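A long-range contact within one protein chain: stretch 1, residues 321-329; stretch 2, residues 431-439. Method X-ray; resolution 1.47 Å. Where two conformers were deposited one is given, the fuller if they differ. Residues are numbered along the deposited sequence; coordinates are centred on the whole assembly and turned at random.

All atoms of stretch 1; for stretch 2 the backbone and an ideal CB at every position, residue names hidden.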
# COMPACT_ATOMS: atom_id res chain seq x y z
N SER A 321 1.18 12.34 8.80
CA SER A 321 -0.07 12.18 9.61
C SER A 321 -1.12 11.41 8.81
O SER A 321 -1.47 11.81 7.69
CB SER A 321 -0.59 13.52 10.02
OG SER A 321 -1.82 13.34 10.71
N LEU A 322 -1.69 10.39 9.43
CA LEU A 322 -2.83 9.64 8.88
C LEU A 322 -4.18 10.23 9.31
O LEU A 322 -5.20 9.71 8.84
CB LEU A 322 -2.74 8.20 9.43
CG LEU A 322 -1.76 7.32 8.66
CD1 LEU A 322 -1.31 6.15 9.49
CD2 LEU A 322 -2.33 6.84 7.33
N VAL A 323 -4.21 11.24 10.16
CA VAL A 323 -5.45 11.66 10.84
C VAL A 323 -5.75 13.11 10.51
O VAL A 323 -4.83 13.94 10.38
CB VAL A 323 -5.30 11.45 12.35
CG1 VAL A 323 -6.52 11.94 13.11
CG2 VAL A 323 -5.05 10.00 12.62
N SER A 324 -7.02 13.39 10.31
CA SER A 324 -7.52 14.77 10.23
C SER A 324 -8.89 14.86 10.89
O SER A 324 -9.50 13.80 11.18
CB SER A 324 -7.58 15.25 8.79
OG SER A 324 -8.57 14.60 8.04
N GLY A 325 -9.40 16.09 10.99
CA GLY A 325 -10.73 16.29 11.58
C GLY A 325 -10.68 16.22 13.11
O GLY A 325 -9.62 16.20 13.73
N PRO A 326 -11.87 16.25 13.74
CA PRO A 326 -11.94 16.25 15.19
C PRO A 326 -11.19 15.12 15.91
O PRO A 326 -10.60 15.30 16.98
CB PRO A 326 -13.44 16.14 15.46
CG PRO A 326 -14.09 15.77 14.19
CD PRO A 326 -13.17 16.25 13.09
N SER A 327 -11.19 13.95 15.36
CA SER A 327 -10.41 12.88 16.10
C SER A 327 -10.77 12.68 17.60
O SER A 327 -11.85 13.10 18.10
CB SER A 327 -8.93 13.10 15.97
OG SER A 327 -8.21 11.90 16.21
N PHE A 328 -9.92 11.93 18.30
CA PHE A 328 -10.22 11.23 19.57
C PHE A 328 -9.01 11.23 20.47
O PHE A 328 -7.91 11.51 20.00
CB PHE A 328 -10.61 9.76 19.32
CG PHE A 328 -11.78 9.58 18.39
CD1 PHE A 328 -13.09 9.69 18.84
CD2 PHE A 328 -11.58 9.33 17.03
CE1 PHE A 328 -14.15 9.47 17.98
CE2 PHE A 328 -12.64 9.24 16.16
CZ PHE A 328 -13.94 9.28 16.63
N THR A 329 -9.20 10.85 21.74
CA THR A 329 -8.12 10.59 22.72
C THR A 329 -8.34 9.19 23.31
O THR A 329 -9.50 8.85 23.55
CB THR A 329 -8.12 11.61 23.87
OG1 THR A 329 -8.37 12.92 23.35
CG2 THR A 329 -6.82 11.62 24.63
N UNK A 431 -19.68 17.06 8.56
CA UNK A 431 -20.39 16.83 9.85
C UNK A 431 -19.65 15.73 10.62
O UNK A 431 -20.03 14.56 10.48
CB UNK A 431 -21.85 16.44 9.62
N UNK A 432 -18.66 16.12 11.40
CA UNK A 432 -17.91 15.23 12.30
C UNK A 432 -16.76 14.54 11.61
O UNK A 432 -15.82 15.23 11.13
CB UNK A 432 -18.84 14.17 12.90
N UNK A 433 -16.74 13.21 11.66
CA UNK A 433 -15.58 12.40 11.26
C UNK A 433 -16.02 11.38 10.23
O UNK A 433 -17.15 10.91 10.24
CB UNK A 433 -14.94 11.71 12.47
N UNK A 434 -15.10 11.00 9.36
CA UNK A 434 -15.20 9.77 8.56
C UNK A 434 -14.11 8.84 9.11
O UNK A 434 -12.99 9.30 9.33
CB UNK A 434 -15.03 10.03 7.06
N UNK A 435 -14.38 7.55 9.20
CA UNK A 435 -13.40 6.63 9.80
C UNK A 435 -12.87 5.71 8.70
O UNK A 435 -13.58 4.81 8.20
CB UNK A 435 -14.02 5.82 10.94
N UNK A 436 -11.63 5.99 8.26
CA UNK A 436 -11.04 5.27 7.12
C UNK A 436 -10.34 4.00 7.64
O UNK A 436 -9.62 4.07 8.58
CB UNK A 436 -10.06 6.16 6.36
N UNK A 437 -10.53 2.88 6.97
CA UNK A 437 -9.81 1.64 7.30
C UNK A 437 -8.31 1.89 7.13
O UNK A 437 -7.91 2.33 6.05
CB UNK A 437 -10.27 0.48 6.42
N UNK A 438 -7.50 1.59 8.14
CA UNK A 438 -6.04 1.64 7.97
C UNK A 438 -5.59 0.59 6.97
O UNK A 438 -4.74 0.89 6.10
CB UNK A 438 -5.33 1.43 9.31
N UNK A 439 -6.13 -0.63 7.03
CA UNK A 439 -5.58 -1.72 6.21
C UNK A 439 -6.13 -1.65 4.77
O UNK A 439 -5.45 -2.12 3.84
CB UNK A 439 -5.91 -3.08 6.84

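Position 431 tells little: no atom of stretch 1 lies within 5.5 Å of its ideal CB, so nearly anything would do. The residue is E431, which makes no contact here.

Position 432 has a phi of 86° and a psi of -124°, a backbone that by itself favours glycine. An ideal CB would point sideways and lie 5.2 Å from P326 CG, so space alone does not forbid a side chain; the backbone makes the case. G432 is deposited, and its contact is made by the main chain, G432 O lying 3.5 Å from P326 CD.

At 433 the strand begins and CA-to-CB points toward stretch 1. The ideal CB is 4.5 Å from P326 CG and 4.9 Å from F328 CZ, while S324 O and S327 N offer polar groups nearby. A valine would suit the apolar part, a serine the polar part, and a threonine both. T433 is found, with chi1 in the t well. Its methyl CG2 sits 4.3 Å from F328 CZ, oblique to the ring. Its hydroxyl OG1 is 2.7 Å from a water that donates to S324 O at 2.8 Å and accepts from S327 N at 3.1 Å, so one residue serves both kinds of neighbour.

Position 434 points away, as alternation along a strand predicts, and stretch 1 sets no demand. S434 turns its hydroxyl to a partner elsewhere in the structure.

At 435 the bond is sideways and no atom of stretch 1 lies within 5.5 Å of the ideal CB, yet the F328 ring lies within range of a longer apolar chain; leucine, isoleucine or methionine are plausible. L435, m at chi1 and t at chi2, brings CD2 to 4.0 Å from F328 CE2.

Position 436 points toward stretch 1, but its CB is still far off. The carbonyl of L322 calls for a long donor, lysine or arginine. R436 extends through t, t and p, and NH2 donates to L322 O at 2.9 Å with an angle of 160°. The acceptor lies near the guanidinium plane, where N-H bonds point. NH1 reaches the same carbonyl through a water, 2.9 Å from NH1 and 2.7 Å from L322 O.

Position 437 is out of reach and unconstrained by this contact; it holds S437.

At 438 the CA is 8.7 Å from that of L322, and CA-to-CB runs sideways. A side chain of some length is needed to meet the methyls of L322; leucine, methionine or an aromatic would be plausible. W438, t at chi1, presents its ring edge, with CD1 4.1 Å from L322 CD1.

Position 439 is again beyond reach, and S439 bonds elsewhere.

Stretch 2 431-439: EGTSLRSWS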
# COMPACT_ATOMS: atom_id res chain seq x y z
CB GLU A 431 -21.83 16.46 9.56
CG GLU A 431 -22.62 17.49 8.77
CD GLU A 431 -24.11 17.14 8.62
OE1 GLU A 431 -24.72 16.79 9.64
OE2 GLU A 431 -24.64 17.23 7.51
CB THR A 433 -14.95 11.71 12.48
OG1 THR A 433 -13.68 11.20 12.06
CG2 THR A 433 -15.82 10.58 12.99
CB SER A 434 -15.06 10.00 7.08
OG SER A 434 -16.12 10.87 6.62
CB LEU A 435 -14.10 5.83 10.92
CG LEU A 435 -14.50 6.69 12.12
CD1 LEU A 435 -15.33 5.87 13.11
CD2 LEU A 435 -13.27 7.21 12.80
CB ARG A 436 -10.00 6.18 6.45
CG ARG A 436 -9.50 5.66 5.11
CD ARG A 436 -8.58 6.63 4.39
NE ARG A 436 -7.38 6.80 5.18
CZ ARG A 436 -7.08 7.87 5.94
NH1 ARG A 436 -7.86 8.92 6.01
NH2 ARG A 436 -5.96 7.86 6.68
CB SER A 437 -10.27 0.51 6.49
OG SER A 437 -9.40 -0.62 6.62
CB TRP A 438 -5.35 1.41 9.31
CG TRP A 438 -3.86 1.40 9.16
CD1 TRP A 438 -3.04 2.49 9.09
CD2 TRP A 438 -3.05 0.26 8.91
NE1 TRP A 438 -1.76 2.08 8.83
CE2 TRP A 438 -1.73 0.73 8.72
CE3 TRP A 438 -3.31 -1.10 8.81
CZ2 TRP A 438 -0.68 -0.13 8.42
CZ3 TRP A 438 -2.27 -1.96 8.54
CH2 TRP A 438 -0.97 -1.48 8.30
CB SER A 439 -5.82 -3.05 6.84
OG SER A 439 -7.21 -3.29 6.97
O HOH W 1 -7.29 11.06 7.84
O HOH W 2 -11.88 13.23 12.46
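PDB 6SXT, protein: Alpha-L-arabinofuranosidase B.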